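Local coordinates for protein Aln2 (Streptomyces sp. CM020, PDB 6P7L) that probably takes part in alnumycin polyketide biosynthesis as a noncanonical member of the SnoaL-like NTF2 superfamily, at residues Q42-Q47 with T118-T123. Numbering follows the deposited sequence.
Sequences QFYARQ and TSYYAT
Tyr-44, on helix 34-52, meets Thr-118 and Tyr-120, on strand 116-127, at the end of a long reach: its CA lies 11.0 Å from that of Thr-118, the nearest such pair, so between 42-47 and 118-123 it is side chains that span the gap. From CB, which points toward the strand, chi1 of -80° sets CG anti to the carbonyl carbon and sends the ring off the helix. Phe-43 CD2 lies over one face, offset toward the rim, and Gln-47 OE1 sits in plane at the edge. Farther out, Tyr-44 CE1 nears Tyr-120 OH, and Tyr-44 CZ comes 4.0 Å from Tyr-120 CE1. With centroids 5.3 Å apart and planes inclined at 58°, the two rings meet obliquely. At the tip, Thr-118 OG1 donates a 2.7 Å hydrogen bond to Tyr-44 OH, approaching near the ring plane. That same OG1 also sits in plane at the edge of the Tyr-120 ring.

Asp-143 OD2, on neighbouring strand 133-148, hydrogen-bonds to both Tyr-44 OH and Tyr-120 OH, while Arg-157 packs against both tyrosines. The arrangement belongs to the NTF2-like cone, where a helix lies across a curved sheet, and a bound glycerol about 6 Å from the Tyr-120 side chain is consistent with a nearby pocket. With Thr-118 donating to it, Tyr-44 OH probably offers its own hydrogen to the Asp-143 carboxylate, so that this buried hydroxyl would both accept and donate.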
# COMPACT_ATOMS: atom_id res chain seq x y z
N GLN A 42 4.01 -4.59 -11.08
CA GLN A 42 3.03 -5.26 -11.94
C GLN A 42 3.12 -6.77 -11.77
O GLN A 42 2.10 -7.46 -11.80
CB GLN A 42 3.24 -4.85 -13.41
CG GLN A 42 3.04 -3.36 -13.63
CD GLN A 42 1.68 -2.90 -13.13
OE1 GLN A 42 0.65 -3.20 -13.73
NE2 GLN A 42 1.68 -2.29 -11.94
N PHE A 43 4.34 -7.30 -11.62
CA PHE A 43 4.49 -8.72 -11.34
C PHE A 43 3.72 -9.12 -10.08
O PHE A 43 2.96 -10.09 -10.08
CB PHE A 43 5.97 -9.06 -11.17
CG PHE A 43 6.21 -10.49 -10.75
CD1 PHE A 43 6.19 -11.53 -11.65
CD2 PHE A 43 6.47 -10.77 -9.41
CE1 PHE A 43 6.43 -12.82 -11.24
CE2 PHE A 43 6.68 -12.05 -8.99
CZ PHE A 43 6.66 -13.08 -9.91
N TYR A 44 3.90 -8.37 -9.01
CA TYR A 44 3.29 -8.75 -7.74
C TYR A 44 1.77 -8.54 -7.75
O TYR A 44 1.02 -9.36 -7.19
CB TYR A 44 3.91 -7.93 -6.62
CG TYR A 44 5.25 -8.39 -6.13
CD1 TYR A 44 5.48 -9.72 -5.83
CD2 TYR A 44 6.30 -7.50 -5.99
CE1 TYR A 44 6.72 -10.14 -5.38
CE2 TYR A 44 7.50 -7.91 -5.50
CZ TYR A 44 7.73 -9.21 -5.21
OH TYR A 44 8.95 -9.64 -4.75
N ALA A 45 1.29 -7.47 -8.41
CA ALA A 45 -0.14 -7.26 -8.51
C ALA A 45 -0.79 -8.46 -9.20
O ALA A 45 -1.79 -9.02 -8.72
CB ALA A 45 -0.44 -5.96 -9.27
N ARG A 46 -0.21 -8.88 -10.33
CA ARG A 46 -0.78 -10.00 -11.07
C ARG A 46 -0.60 -11.30 -10.28
O ARG A 46 -1.51 -12.15 -10.25
CB ARG A 46 -0.13 -10.08 -12.44
CG ARG A 46 -0.52 -8.83 -13.34
CD ARG A 46 -0.16 -8.90 -14.77
NE ARG A 46 -1.08 -8.07 -15.55
CZ ARG A 46 -0.92 -6.77 -15.77
NH1 ARG A 46 0.14 -6.13 -15.29
NH2 ARG A 46 -1.81 -6.09 -16.49
N GLN A 47 0.54 -11.46 -9.62
CA GLN A 47 0.75 -12.70 -8.87
C GLN A 47 -0.27 -12.86 -7.75
O GLN A 47 -0.81 -13.95 -7.53
CB GLN A 47 2.16 -12.72 -8.30
CG GLN A 47 2.59 -14.08 -7.71
CD GLN A 47 3.93 -13.99 -7.02
OE1 GLN A 47 4.09 -13.18 -6.09
NE2 GLN A 47 4.90 -14.78 -7.48
N THR A 118 13.89 -8.32 -3.28
CA THR A 118 12.94 -7.43 -2.64
C THR A 118 12.71 -7.83 -1.18
O THR A 118 12.92 -8.98 -0.77
CB THR A 118 11.60 -7.38 -3.38
OG1 THR A 118 10.91 -8.61 -3.15
CG2 THR A 118 11.77 -7.12 -4.90
N SER A 119 12.27 -6.86 -0.39
CA SER A 119 11.84 -7.08 0.99
C SER A 119 10.63 -6.19 1.19
O SER A 119 10.59 -5.05 0.68
CB SER A 119 12.93 -6.78 2.02
OG SER A 119 13.08 -5.38 2.26
N TYR A 120 9.64 -6.71 1.88
CA TYR A 120 8.42 -5.93 2.05
C TYR A 120 7.61 -6.45 3.22
O TYR A 120 7.84 -7.55 3.73
CB TYR A 120 7.57 -5.95 0.79
CG TYR A 120 7.28 -7.30 0.20
CD1 TYR A 120 8.20 -7.92 -0.64
CD2 TYR A 120 6.07 -7.94 0.45
CE1 TYR A 120 7.91 -9.13 -1.25
CE2 TYR A 120 5.76 -9.16 -0.15
CZ TYR A 120 6.70 -9.76 -0.99
OH TYR A 120 6.41 -10.97 -1.58
N TYR A 121 6.65 -5.62 3.63
CA TYR A 121 5.64 -6.02 4.59
C TYR A 121 4.45 -6.64 3.85
O TYR A 121 4.08 -6.17 2.77
CB TYR A 121 5.12 -4.81 5.36
CG TYR A 121 6.15 -4.02 6.17
CD1 TYR A 121 7.42 -4.51 6.39
CD2 TYR A 121 5.82 -2.80 6.73
CE1 TYR A 121 8.34 -3.80 7.18
CE2 TYR A 121 6.72 -2.08 7.49
CZ TYR A 121 7.98 -2.61 7.72
OH TYR A 121 8.86 -1.92 8.52
N ALA A 122 3.82 -7.62 4.46
CA ALA A 122 2.61 -8.22 3.91
C ALA A 122 1.63 -8.58 5.01
O ALA A 122 2.01 -8.96 6.12
CB ALA A 122 2.91 -9.46 3.06
N THR A 123 0.35 -8.48 4.66
CA THR A 123 -0.71 -9.04 5.47
C THR A 123 -1.82 -9.51 4.55
O THR A 123 -1.78 -9.28 3.34
CB THR A 123 -1.22 -8.04 6.51
OG1 THR A 123 -2.17 -8.72 7.37
CG2 THR A 123 -1.87 -6.88 5.86